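Local coordinates for protein probable transcriptional regulator (Pseudomonas aeruginosa PAO1, PDB 2GEN) that probably binds cis-regulatory DNA as a transcriptional regulator of the TetR family, through an N-terminal helix-turn-helix, and is assembled as a two-chain complex, at residues A15-A18 with C19-H23; I41-L44 with Y45-G49; L184-V187 with A188-V192; A127-A130 with R131-A135. All coordinates share one frame; numbering follows the deposited sequence.

Overall arrangement
The four contacts lie on four helices of an almost wholly helical chain without strands. Along the sequence the order is 1, 2, 4, 3. Interactions 1 (helix 9-23) and 2 (helix 41-47) share the TetR family region, with centres about 17 Å apart and nearest atoms about 7 Å apart. Interaction 4 (helix 118-141) and interaction 3 (helix 181-192) come later in the chain, their centres about 20 Å apart. The centres of interactions 2 and 3 are about 44 Å apart, on opposite sides of the chain's centre. The probable DNA-reading end is thus well separated from the helix that meets the second subunit in interaction 3.

Interaction 1 (A15-A18 with C19-H23); sequences AALA and CFSEH
Ser-21 binds the carbonyl oxygen of Leu-17 twice. Its amide N lies 2.9 Å from Leu-17 O, and its hydroxyl OG donates to the same Leu-17 O over 2.8 Å. The hydroxyl comes from above the carbonyl plane, 39° out of it. A chi1 of -57° sets OG beside the serine's own backbone N, which turns it back toward the preceding turn. Leu-17 CD1 lies alongside, 3.6 Å from Ser-21 OG.

The other carbonyls each take a backbone N-H. Phe-20 N meets Ala-16 O at 2.8 Å, in a bond that is almost straight at 172°. Ala-16 O also lies over one face of the Phe-20 ring, offset toward the rim. Cys-19 N is satisfied by Ala-15 O, and Glu-22 N by Ala-18 O. Apolar contact is slight: Ala-16 CB and Phe-20 CE2 are 4.3 Å apart.

The carboxylate of Glu-22 turns to a partner outside, Arg-36, in a salt bridge. Phe-20 and Leu-17 both reach Leu-58 of helix 51-76, while Ala-16 touches Ile-33 of helix 30-37. This is the first helix of a TetR-type DNA-binding domain, packed against the predicted helix-turn-helix, as in TetR-family regulators.

Interaction 2 (I41-L44 with Y45-G49); sequences IGSL and YHHFG
Ile-41 and Tyr-45 lie side by side and point the same way, one turn apart on helix 41-47. This helix falls in the predicted helix-turn-helix and is its second helix, the probable recognition helix of this TetR-family protein. Ile-41 CG2 touches the CD1 side of the tyrosine ring at 4.0 Å. Ile-41 O sits at the edge of that ring, in its plane, 3.4 Å from Tyr-45 CD1. Across one face of the ring runs the backbone of Gly-49, with Gly-49 C over the centre. The ring is thus bordered by the start of the helix and by the loop just after it.

Ser-43 and His-47 form a second pair. With chi1 at -178°, Ser-43 OG is swung beside its own carbonyl carbon, which brings it forward to the histidine. It approaches the imidazole obliquely, 3.2 Å from His-47 CD2. The chi1 of -65° in His-47 holds the ring close to the carbonyl of Ser-43.

Leu-44 is buried and packs on Ile-30 of helix 30-37 and Ile-12 of helix 9-23. Phe-48 leans on Ile-54 of helix 51-76. At the helix end, Leu-44 O accepts two backbone N-H groups: Phe-48 N from above the carbonyl plane at 3.0 Å, and Gly-49 N at 2.9 Å.

Interaction 3 (L184-V187 with A188-V192); sequences LAQV and AWDSV
From Leu-184 to Ser-191 the backbone is a regular alpha helix, in which Ala-188 N, Trp-189 N, Asp-190 N and Ser-191 N each bond to the carbonyl four residues back.

Gln-186 and Asp-190 make the main side-chain contact. Gln-186 is bent at chi2 (66°), which curls its amide forward along the helix, toward Asp-190. NE2 then donates to Asp-190 OD2 over 3.1 Å, in a nearly straight bond of 166°. The acceptor lies in the amide plane, but the donor comes from above the carboxylate plane, 52° out of it. The same NE2 lies at the edge of the Trp-189 ring, 4.1 Å from CD1. Asp-190 also forms a salt bridge with Arg-193 through OD1.

One residue on, Ser-191 OG lies 2.7 Å from Val-187 O and 3.5 Å from Val-187 CG1. Ser-191 OG is hydrogen-bonded to Ser-191 OG of the second subunit.

Gln-186 and Val-187 pack on Arg-146 of that subunit, so this side of the helix belongs to the dimer contact. Within the chain, Leu-184 and Ala-188 rest on Val-88 of helix 80-97, and Ser-191 packs on Val-156 of helix 150-169.

Interaction 4 (A127-A130 with R131-A135); sequences AHFA and RIHAA
Phe-129 and His-133 run side by side in the same direction on the outer surface of helix 118-141. Their contact is loose. Phe-129 CZ comes within 4.0 Å of His-133 CD2, and the ring planes are turned by 43°. The pair is oblique, with ring centres 5.7 Å apart. His-133 CB lies over one face of the phenyl ring, offset toward the rim. Phe-129 is exposed, although Arg-174 of the second subunit packs on it.

The backbone beneath is tighter. His-133 N meets Phe-129 O at 2.8 Å, and Ala-134 N meets Ala-130 O at 2.9 Å. His-128 O accepts Ile-132 N at 3.1 Å and has a weak second bond from Arg-131 N.

The inner side of the helix faces helix 51-76. With chi1 at -65°, Ile-132 turns CG1 back along the helix, to 3.5 Å from His-128 O. Its side chain packs on Leu-70, and His-128 packs on Ala-67. Arg-131 touches Phe-74, and its NE forms a salt bridge with Glu-71. Such a helix, laid with one side on a neighbouring helix and the other largely at the surface, fits the all-helical C-terminal region of TetR-family regulators.

Interaction 1 (A15-A18 with C19-H23)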
ATOM      1  N   ALA A  15      15.658 -18.153   8.636  1.00 31.57           N
ATOM      2  CA  ALA A  15      16.070 -17.876  10.023  1.00 31.67           C
ATOM      3  C   ALA A  15      16.053 -16.387  10.307  1.00 30.97           C
ATOM      4  O   ALA A  15      15.505 -15.957  11.311  1.00 31.99           O
ATOM      5  CB  ALA A  15      17.481 -18.445  10.298  1.00 32.06           C
ATOM      6  N   ALA A  16      16.655 -15.604   9.406  1.00 30.45           N
ATOM      7  CA  ALA A  16      16.636 -14.160   9.547  1.00 29.23           C
ATOM      8  C   ALA A  16      15.189 -13.640   9.621  1.00 29.35           C
ATOM      9  O   ALA A  16      14.827 -12.865  10.512  1.00 28.81           O
ATOM     10  CB  ALA A  16      17.417 -13.511   8.420  1.00 28.58           C
ATOM     11  N   LEU A  17      14.332 -14.112   8.718  1.00 29.54           N
ATOM     12  CA  LEU A  17      12.942 -13.697   8.763  1.00 28.70           C
ATOM     13  C   LEU A  17      12.285 -14.003  10.127  1.00 29.41           C
ATOM     14  O   LEU A  17      11.591 -13.152  10.674  1.00 29.18           O
ATOM     15  CB  LEU A  17      12.155 -14.342   7.608  1.00 28.79           C
ATOM     16  CG  LEU A  17      10.637 -14.157   7.648  1.00 28.66           C
ATOM     17  CD1 LEU A  17      10.227 -12.664   7.508  1.00 28.22           C
ATOM     18  CD2 LEU A  17      10.034 -14.988   6.524  1.00 27.97           C
ATOM     19  N   ALA A  18      12.493 -15.206  10.658  1.00 29.99           N
ATOM     20  CA  ALA A  18      11.916 -15.583  11.946  1.00 31.52           C
ATOM     21  C   ALA A  18      12.380 -14.619  13.053  1.00 32.35           C
ATOM     22  O   ALA A  18      11.565 -14.158  13.860  1.00 32.88           O
ATOM     23  CB  ALA A  18      12.308 -17.019  12.282  1.00 31.42           C
ATOM     24  N   CYS A  19      13.676 -14.285  13.044  1.00 33.55           N
ATOM     25  CA  CYS A  19      14.244 -13.334  14.016  1.00 34.11           C
ATOM     26  C   CYS A  19      13.614 -11.963  13.863  1.00 34.12           C
ATOM     27  O   CYS A  19      13.151 -11.381  14.842  1.00 34.17           O
ATOM     28  CB  CYS A  19      15.771 -13.225  13.860  1.00 34.47           C
ATOM     29  SG  CYS A  19      16.704 -14.702  14.286  1.00 37.89           S
ATOM     30  N   PHE A  20      13.577 -11.456  12.625  1.00 34.30           N
ATOM     31  CA  PHE A  20      13.017 -10.138  12.335  1.00 34.50           C
ATOM     32  C   PHE A  20      11.564 -10.008  12.779  1.00 35.07           C
ATOM     33  O   PHE A  20      11.154  -8.964  13.272  1.00 35.13           O
ATOM     34  CB  PHE A  20      13.098  -9.814  10.835  1.00 34.19           C
ATOM     35  CG  PHE A  20      14.488  -9.600  10.307  1.00 33.71           C
ATOM     36  CD1 PHE A  20      15.548  -9.280  11.146  1.00 33.58           C
ATOM     37  CD2 PHE A  20      14.720  -9.676   8.939  1.00 32.30           C
ATOM     38  CE1 PHE A  20      16.827  -9.073  10.634  1.00 31.45           C
ATOM     39  CE2 PHE A  20      15.975  -9.469   8.401  1.00 32.08           C
ATOM     40  CZ  PHE A  20      17.059  -9.154   9.262  1.00 33.45           C
ATOM     41  N   SER A  21      10.792 -11.077  12.582  1.00 36.25           N
ATOM     42  CA  SER A  21       9.358 -11.090  12.879  1.00 37.67           C
ATOM     43  C   SER A  21       9.110 -11.092  14.378  1.00 38.72           C
ATOM     44  O   SER A  21       8.219 -10.410  14.851  1.00 38.22           O
ATOM     45  CB  SER A  21       8.686 -12.312  12.241  1.00 37.48           C
ATOM     46  OG  SER A  21       8.930 -12.311  10.846  1.00 38.12           O
ATOM     47  N   GLU A  22       9.939 -11.844  15.098  1.00 40.25           N
ATOM     48  CA  GLU A  22       9.825 -12.005  16.548  1.00 42.73           C
ATOM     49  C   GLU A  22      10.346 -10.784  17.310  1.00 42.81           C
ATOM     50  O   GLU A  22       9.695 -10.295  18.244  1.00 43.36           O
ATOM     51  CB  GLU A  22      10.586 -13.258  16.963  1.00 42.39           C
ATOM     52  CG  GLU A  22      10.491 -13.621  18.449  1.00 45.14           C
ATOM     53  CD  GLU A  22      10.838 -15.089  18.717  1.00 45.59           C
ATOM     54  OE1 GLU A  22      11.119 -15.838  17.743  1.00 49.76           O
ATOM     55  OE2 GLU A  22      10.819 -15.493  19.904  1.00 51.70           O
ATOM     56  N   HIS A  23      11.512 -10.284  16.905  1.00 43.39           N
ATOM     57  CA  HIS A  23      12.205  -9.256  17.674  1.00 43.66           C
ATOM     58  C   HIS A  23      12.191  -7.876  17.022  1.00 43.06           C
ATOM     59  O   HIS A  23      12.500  -6.869  17.675  1.00 42.53           O
ATOM     60  CB  HIS A  23      13.650  -9.707  17.961  1.00 44.51           C
ATOM     61  CG  HIS A  23      13.732 -11.044  18.631  1.00 47.35           C
ATOM     62  ND1 HIS A  23      13.230 -11.275  19.898  1.00 50.46           N
ATOM     63  CD2 HIS A  23      14.241 -12.225  18.207  1.00 49.62           C
ATOM     64  CE1 HIS A  23      13.422 -12.543  20.220  1.00 50.42           C
ATOM     65  NE2 HIS A  23      14.035 -13.140  19.213  1.00 51.56           N
TER

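Interaction 2 (I41-L44 with Y45-G49)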
ATOM      1  N   ILE A  41      29.084 -17.441  12.212  1.00 41.84           N
ATOM      2  CA  ILE A  41      29.163 -16.067  11.756  1.00 41.69           C
ATOM      3  C   ILE A  41      30.030 -15.949  10.493  1.00 41.65           C
ATOM      4  O   ILE A  41      29.678 -15.211   9.564  1.00 41.28           O
ATOM      5  CB  ILE A  41      29.503 -15.060  12.901  1.00 41.33           C
ATOM      6  CG1 ILE A  41      28.225 -14.792  13.699  1.00 42.61           C
ATOM      7  CG2 ILE A  41      29.908 -13.722  12.329  1.00 41.19           C
ATOM      8  CD1 ILE A  41      28.415 -14.550  15.127  1.00 46.10           C
ATOM      9  N   GLY A  42      31.122 -16.712  10.436  1.00 41.11           N
ATOM     10  CA  GLY A  42      31.917 -16.811   9.212  1.00 41.50           C
ATOM     11  C   GLY A  42      31.076 -17.237   8.006  1.00 41.60           C
ATOM     12  O   GLY A  42      31.169 -16.647   6.925  1.00 41.21           O
ATOM     13  N   SER A  43      30.244 -18.252   8.211  1.00 41.82           N
ATOM     14  CA  SER A  43      29.369 -18.767   7.155  1.00 42.41           C
ATOM     15  C   SER A  43      28.325 -17.735   6.678  1.00 42.01           C
ATOM     16  O   SER A  43      28.108 -17.573   5.469  1.00 42.93           O
ATOM     17  CB  SER A  43      28.697 -20.050   7.626  1.00 42.55           C
ATOM     18  OG  SER A  43      27.895 -20.584   6.603  1.00 44.75           O
ATOM     19  N   LEU A  44      27.694 -17.039   7.623  1.00 40.98           N
ATOM     20  CA  LEU A  44      26.734 -15.990   7.309  1.00 40.18           C
ATOM     21  C   LEU A  44      27.370 -14.910   6.447  1.00 40.34           C
ATOM     22  O   LEU A  44      26.743 -14.370   5.529  1.00 40.66           O
ATOM     23  CB  LEU A  44      26.171 -15.382   8.594  1.00 40.27           C
ATOM     24  CG  LEU A  44      25.271 -16.248   9.482  1.00 39.82           C
ATOM     25  CD1 LEU A  44      24.862 -15.508  10.751  1.00 38.27           C
ATOM     26  CD2 LEU A  44      24.013 -16.675   8.708  1.00 39.42           C
ATOM     27  N   TYR A  45      28.630 -14.596   6.732  1.00 39.39           N
ATOM     28  CA  TYR A  45      29.360 -13.638   5.926  1.00 39.19           C
ATOM     29  C   TYR A  45      29.757 -14.224   4.561  1.00 39.67           C
ATOM     30  O   TYR A  45      29.750 -13.506   3.555  1.00 39.69           O
ATOM     31  CB  TYR A  45      30.585 -13.098   6.697  1.00 38.40           C
ATOM     32  CG  TYR A  45      30.304 -11.838   7.496  1.00 36.26           C
ATOM     33  CD1 TYR A  45      29.749 -11.908   8.778  1.00 33.65           C
ATOM     34  CD2 TYR A  45      30.573 -10.578   6.961  1.00 34.53           C
ATOM     35  CE1 TYR A  45      29.482 -10.742   9.518  1.00 35.88           C
ATOM     36  CE2 TYR A  45      30.322  -9.412   7.690  1.00 36.71           C
ATOM     37  CZ  TYR A  45      29.780  -9.504   8.977  1.00 36.52           C
ATOM     38  OH  TYR A  45      29.529  -8.341   9.689  1.00 38.33           O
ATOM     39  N   HIS A  46      30.099 -15.515   4.524  1.00 40.56           N
ATOM     40  CA  HIS A  46      30.523 -16.146   3.272  1.00 41.61           C
ATOM     41  C   HIS A  46      29.377 -16.198   2.265  1.00 41.76           C
ATOM     42  O   HIS A  46      29.537 -15.788   1.111  1.00 41.44           O
ATOM     43  CB  HIS A  46      31.099 -17.551   3.497  1.00 41.99           C
ATOM     44  CG  HIS A  46      31.677 -18.158   2.253  1.00 44.16           C
ATOM     45  ND1 HIS A  46      31.082 -19.213   1.593  1.00 44.29           N
ATOM     46  CD2 HIS A  46      32.781 -17.841   1.533  1.00 45.42           C
ATOM     47  CE1 HIS A  46      31.802 -19.528   0.529  1.00 44.55           C
ATOM     48  NE2 HIS A  46      32.834 -18.708   0.466  1.00 45.50           N
ATOM     49  N   HIS A  47      28.226 -16.686   2.724  1.00 42.33           N
ATOM     50  CA  HIS A  47      27.022 -16.766   1.892  1.00 42.85           C
ATOM     51  C   HIS A  47      26.505 -15.386   1.531  1.00 42.38           C
ATOM     52  O   HIS A  47      26.231 -15.113   0.353  1.00 43.22           O
ATOM     53  CB  HIS A  47      25.932 -17.569   2.592  1.00 43.19           C
ATOM     54  CG  HIS A  47      26.281 -19.008   2.795  1.00 45.76           C
ATOM     55  ND1 HIS A  47      26.619 -19.847   1.753  1.00 47.60           N
ATOM     56  CD2 HIS A  47      26.344 -19.760   3.920  1.00 47.25           C
ATOM     57  CE1 HIS A  47      26.871 -21.054   2.230  1.00 47.57           C
ATOM     58  NE2 HIS A  47      26.708 -21.028   3.540  1.00 48.24           N
ATOM     59  N   PHE A  48      26.384 -14.515   2.530  1.00 41.34           N
ATOM     60  CA  PHE A  48      25.839 -13.183   2.318  1.00 40.08           C
ATOM     61  C   PHE A  48      26.745 -12.043   2.796  1.00 39.55           C
ATOM     62  O   PHE A  48      27.368 -11.376   1.976  1.00 38.71           O
ATOM     63  CB  PHE A  48      24.452 -13.057   2.966  1.00 40.17           C
ATOM     64  CG  PHE A  48      23.412 -13.985   2.382  1.00 39.93           C
ATOM     65  CD1 PHE A  48      23.058 -13.904   1.035  1.00 39.51           C
ATOM     66  CD2 PHE A  48      22.774 -14.931   3.185  1.00 39.98           C
ATOM     67  CE1 PHE A  48      22.083 -14.747   0.496  1.00 39.09           C
ATOM     68  CE2 PHE A  48      21.794 -15.780   2.650  1.00 39.75           C
ATOM     69  CZ  PHE A  48      21.458 -15.687   1.303  1.00 40.06           C
ATOM     70  N   GLY A  49      26.783 -11.818   4.108  1.00 38.72           N
ATOM     71  CA  GLY A  49      27.360 -10.605   4.697  1.00 38.07           C
ATOM     72  C   GLY A  49      26.754 -10.343   6.064  1.00 37.01           C
ATOM     73  O   GLY A  49      26.334 -11.278   6.745  1.00 36.78           O
TER

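Interaction 3 (L184-V187 with A188-V192)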
ATOM      1  N   LEU A 184     -11.309 -11.618  -5.696  1.00 18.28           N
ATOM      2  CA  LEU A 184     -10.330 -10.605  -6.166  1.00 18.77           C
ATOM      3  C   LEU A 184      -9.823 -10.984  -7.578  1.00 18.81           C
ATOM      4  O   LEU A 184      -9.664 -10.122  -8.441  1.00 17.97           O
ATOM      5  CB  LEU A 184      -9.191 -10.437  -5.170  1.00 18.82           C
ATOM      6  CG  LEU A 184      -9.603  -9.710  -3.858  1.00 20.61           C
ATOM      7  CD1 LEU A 184      -8.462  -9.313  -2.978  1.00 27.91           C
ATOM      8  CD2 LEU A 184     -10.478  -8.472  -4.147  1.00 22.72           C
ATOM      9  N   ALA A 185      -9.634 -12.285  -7.829  1.00 18.32           N
ATOM     10  CA  ALA A 185      -9.219 -12.734  -9.184  1.00 17.66           C
ATOM     11  C   ALA A 185     -10.302 -12.382 -10.209  1.00 18.91           C
ATOM     12  O   ALA A 185     -10.006 -11.883 -11.293  1.00 18.28           O
ATOM     13  CB  ALA A 185      -8.963 -14.240  -9.198  1.00 19.06           C
ATOM     14  N   GLN A 186     -11.558 -12.695  -9.861  1.00 17.28           N
ATOM     15  CA  GLN A 186     -12.683 -12.448 -10.748  1.00 18.57           C
ATOM     16  C   GLN A 186     -12.850 -10.952 -11.016  1.00 17.95           C
ATOM     17  O   GLN A 186     -13.040 -10.530 -12.156  1.00 17.45           O
ATOM     18  CB  GLN A 186     -13.969 -12.976 -10.121  1.00 18.35           C
ATOM     19  CG  GLN A 186     -15.100 -12.807 -11.105  1.00 22.42           C
ATOM     20  CD  GLN A 186     -14.949 -13.662 -12.337  1.00 28.31           C
ATOM     21  OE1 GLN A 186     -14.629 -14.860 -12.239  1.00 29.16           O
ATOM     22  NE2 GLN A 186     -15.142 -13.049 -13.524  1.00 30.91           N
ATOM     23  N   VAL A 187     -12.770 -10.136  -9.967  1.00 18.15           N
ATOM     24  CA  VAL A 187     -12.906  -8.713 -10.117  1.00 18.83           C
ATOM     25  C   VAL A 187     -11.778  -8.143 -10.965  1.00 17.32           C
ATOM     26  O   VAL A 187     -12.030  -7.273 -11.780  1.00 19.03           O
ATOM     27  CB  VAL A 187     -12.902  -8.013  -8.810  1.00 18.84           C
ATOM     28  CG1 VAL A 187     -12.742  -6.495  -9.033  1.00 20.36           C
ATOM     29  CG2 VAL A 187     -14.229  -8.378  -7.999  1.00 19.52           C
ATOM     30  N   ALA A 188     -10.558  -8.644 -10.793  1.00 17.67           N
ATOM     31  CA  ALA A 188      -9.411  -8.117 -11.596  1.00 17.16           C
ATOM     32  C   ALA A 188      -9.753  -8.329 -13.088  1.00 17.28           C
ATOM     33  O   ALA A 188      -9.601  -7.401 -13.915  1.00 18.47           O
ATOM     34  CB  ALA A 188      -8.119  -8.868 -11.221  1.00 18.17           C
ATOM     35  N   TRP A 189     -10.139  -9.536 -13.446  1.00 16.98           N
ATOM     36  CA  TRP A 189     -10.469  -9.864 -14.865  1.00 17.85           C
ATOM     37  C   TRP A 189     -11.624  -8.986 -15.315  1.00 18.73           C
ATOM     38  O   TRP A 189     -11.561  -8.300 -16.348  1.00 18.62           O
ATOM     39  CB  TRP A 189     -10.832 -11.339 -15.017  1.00 18.25           C
ATOM     40  CG  TRP A 189     -11.361 -11.691 -16.347  1.00 18.35           C
ATOM     41  CD1 TRP A 189     -12.541 -12.331 -16.595  1.00 20.68           C
ATOM     42  CD2 TRP A 189     -10.773 -11.412 -17.632  1.00 18.76           C
ATOM     43  NE1 TRP A 189     -12.737 -12.500 -17.959  1.00 24.48           N
ATOM     44  CE2 TRP A 189     -11.663 -11.949 -18.617  1.00 21.26           C
ATOM     45  CE3 TRP A 189      -9.579 -10.808 -18.054  1.00 21.06           C
ATOM     46  CZ2 TRP A 189     -11.404 -11.873 -19.990  1.00 21.02           C
ATOM     47  CZ3 TRP A 189      -9.341 -10.746 -19.446  1.00 17.37           C
ATOM     48  CH2 TRP A 189     -10.247 -11.260 -20.381  1.00 18.98           C
ATOM     49  N   ASP A 190     -12.705  -8.951 -14.516  1.00 19.41           N
ATOM     50  CA  ASP A 190     -13.830  -8.114 -14.918  1.00 21.05           C
ATOM     51  C   ASP A 190     -13.519  -6.611 -15.045  1.00 21.37           C
ATOM     52  O   ASP A 190     -14.151  -5.911 -15.880  1.00 23.02           O
ATOM     53  CB  ASP A 190     -15.027  -8.365 -13.970  1.00 21.33           C
ATOM     54  CG  ASP A 190     -15.689  -9.661 -14.250  1.00 23.46           C
ATOM     55  OD1 ASP A 190     -15.691 -10.125 -15.414  1.00 28.54           O
ATOM     56  OD2 ASP A 190     -16.293 -10.225 -13.303  1.00 29.35           O
ATOM     57  N   SER A 191     -12.541  -6.135 -14.271  1.00 19.81           N
ATOM     58  CA  SER A 191     -12.173  -4.737 -14.245  1.00 22.81           C
ATOM     59  C   SER A 191     -11.388  -4.361 -15.484  1.00 22.10           C
ATOM     60  O   SER A 191     -11.512  -3.242 -15.949  1.00 24.06           O
ATOM     61  CB  SER A 191     -11.355  -4.378 -13.021  1.00 22.63           C
ATOM     62  OG  SER A 191     -12.152  -4.551 -11.863  1.00 29.98           O
ATOM     63  N   VAL A 192     -10.586  -5.293 -16.015  1.00 19.40           N
ATOM     64  CA  VAL A 192      -9.707  -4.909 -17.138  1.00 19.71           C
ATOM     65  C   VAL A 192     -10.158  -5.468 -18.471  1.00 19.11           C
ATOM     66  O   VAL A 192      -9.656  -4.994 -19.520  1.00 20.82           O
ATOM     67  CB  VAL A 192      -8.217  -5.290 -16.917  1.00 19.41           C
ATOM     68  CG1 VAL A 192      -7.600  -4.535 -15.743  1.00 20.58           C
ATOM     69  CG2 VAL A 192      -8.088  -6.814 -16.725  1.00 19.43           C
TER

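Interaction 4 (A127-A130 with R131-A135)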
ATOM      1  N   ALA A 127      13.441  -6.374 -14.644  1.00 24.10           N
ATOM      2  CA  ALA A 127      13.265  -7.691 -15.261  1.00 24.36           C
ATOM      3  C   ALA A 127      11.832  -8.178 -15.022  1.00 22.80           C
ATOM      4  O   ALA A 127      11.196  -8.742 -15.918  1.00 22.96           O
ATOM      5  CB  ALA A 127      14.265  -8.713 -14.692  1.00 23.60           C
ATOM      6  N   HIS A 128      11.335  -7.952 -13.818  1.00 22.59           N
ATOM      7  CA  HIS A 128       9.977  -8.449 -13.451  1.00 22.85           C
ATOM      8  C   HIS A 128       8.918  -7.770 -14.286  1.00 22.25           C
ATOM      9  O   HIS A 128       8.059  -8.453 -14.877  1.00 21.76           O
ATOM     10  CB  HIS A 128       9.718  -8.283 -11.952  1.00 23.63           C
ATOM     11  CG  HIS A 128      10.691  -9.039 -11.107  1.00 24.29           C
ATOM     12  ND1 HIS A 128      10.920  -8.737  -9.778  1.00 27.18           N
ATOM     13  CD2 HIS A 128      11.511 -10.072 -11.406  1.00 27.68           C
ATOM     14  CE1 HIS A 128      11.828  -9.572  -9.294  1.00 27.67           C
ATOM     15  NE2 HIS A 128      12.208 -10.386 -10.262  1.00 27.64           N
ATOM     16  N   PHE A 129       9.023  -6.448 -14.388  1.00 21.49           N
ATOM     17  CA  PHE A 129       8.081  -5.637 -15.183  1.00 21.35           C
ATOM     18  C   PHE A 129       8.147  -6.072 -16.634  1.00 20.35           C
ATOM     19  O   PHE A 129       7.141  -6.168 -17.321  1.00 20.52           O
ATOM     20  CB  PHE A 129       8.422  -4.135 -15.091  1.00 23.39           C
ATOM     21  CG  PHE A 129       7.971  -3.348 -16.281  1.00 27.77           C
ATOM     22  CD1 PHE A 129       6.677  -2.846 -16.351  1.00 32.36           C
ATOM     23  CD2 PHE A 129       8.832  -3.128 -17.370  1.00 31.17           C
ATOM     24  CE1 PHE A 129       6.237  -2.155 -17.459  1.00 31.76           C
ATOM     25  CE2 PHE A 129       8.397  -2.433 -18.490  1.00 32.18           C
ATOM     26  CZ  PHE A 129       7.082  -1.931 -18.523  1.00 30.37           C
ATOM     27  N   ALA A 130       9.350  -6.319 -17.118  1.00 19.63           N
ATOM     28  CA  ALA A 130       9.496  -6.667 -18.518  1.00 20.67           C
ATOM     29  C   ALA A 130       8.825  -7.977 -18.886  1.00 19.98           C
ATOM     30  O   ALA A 130       8.214  -8.099 -19.954  1.00 19.91           O
ATOM     31  CB  ALA A 130      10.956  -6.660 -18.916  1.00 20.57           C
ATOM     32  N   ARG A 131       8.894  -8.944 -17.970  1.00 18.76           N
ATOM     33  CA  ARG A 131       8.273 -10.244 -18.210  1.00 18.05           C
ATOM     34  C   ARG A 131       6.739 -10.095 -18.213  1.00 16.42           C
ATOM     35  O   ARG A 131       6.036 -10.703 -19.030  1.00 17.14           O
ATOM     36  CB  ARG A 131       8.749 -11.224 -17.123  1.00 18.30           C
ATOM     37  CG  ARG A 131       8.097 -12.588 -17.219  1.00 22.14           C
ATOM     38  CD  ARG A 131       8.506 -13.284 -18.531  1.00 29.36           C
ATOM     39  NE  ARG A 131       7.879 -14.579 -18.868  1.00 30.44           N
ATOM     40  CZ  ARG A 131       6.828 -14.690 -19.677  1.00 33.02           C
ATOM     41  NH1 ARG A 131       6.252 -13.587 -20.153  1.00 29.55           N
ATOM     42  NH2 ARG A 131       6.330 -15.895 -19.986  1.00 30.20           N
ATOM     43  N   ILE A 132       6.206  -9.332 -17.267  1.00 16.62           N
ATOM     44  CA  ILE A 132       4.768  -9.107 -17.215  1.00 16.61           C
ATOM     45  C   ILE A 132       4.296  -8.352 -18.469  1.00 16.39           C
ATOM     46  O   ILE A 132       3.310  -8.746 -19.132  1.00 15.67           O
ATOM     47  CB  ILE A 132       4.370  -8.358 -15.949  1.00 16.13           C
ATOM     48  CG1 ILE A 132       4.674  -9.228 -14.711  1.00 18.32           C
ATOM     49  CG2 ILE A 132       2.886  -7.979 -15.989  1.00 17.39           C
ATOM     50  CD1 ILE A 132       4.451  -8.428 -13.414  1.00 19.44           C
ATOM     51  N   HIS A 133       5.033  -7.313 -18.846  1.00 17.55           N
ATOM     52  CA  HIS A 133       4.686  -6.564 -20.069  1.00 17.50           C
ATOM     53  C   HIS A 133       4.678  -7.479 -21.288  1.00 17.27           C
ATOM     54  O   HIS A 133       3.734  -7.450 -22.080  1.00 17.26           O
ATOM     55  CB  HIS A 133       5.604  -5.353 -20.263  1.00 18.19           C
ATOM     56  CG  HIS A 133       5.132  -4.420 -21.332  1.00 20.35           C
ATOM     57  ND1 HIS A 133       5.363  -4.651 -22.678  1.00 23.30           N
ATOM     58  CD2 HIS A 133       4.429  -3.263 -21.261  1.00 21.75           C
ATOM     59  CE1 HIS A 133       4.818  -3.673 -23.388  1.00 24.77           C
ATOM     60  NE2 HIS A 133       4.239  -2.817 -22.553  1.00 21.89           N
ATOM     61  N   ALA A 134       5.679  -8.367 -21.405  1.00 17.60           N
ATOM     62  CA  ALA A 134       5.701  -9.330 -22.529  1.00 16.84           C
ATOM     63  C   ALA A 134       4.544 -10.296 -22.489  1.00 16.53           C
ATOM     64  O   ALA A 134       3.971 -10.599 -23.538  1.00 16.43           O
ATOM     65  CB  ALA A 134       7.043 -10.076 -22.567  1.00 17.84           C
ATOM     66  N   ALA A 135       4.138 -10.727 -21.279  1.00 15.54           N
ATOM     67  CA  ALA A 135       3.015 -11.665 -21.155  1.00 16.17           C
ATOM     68  C   ALA A 135       1.660 -11.065 -21.554  1.00 15.09           C
ATOM     69  O   ALA A 135       0.736 -11.776 -21.929  1.00 16.60           O
ATOM     70  CB  ALA A 135       2.928 -12.199 -19.718  1.00 16.06           C
TER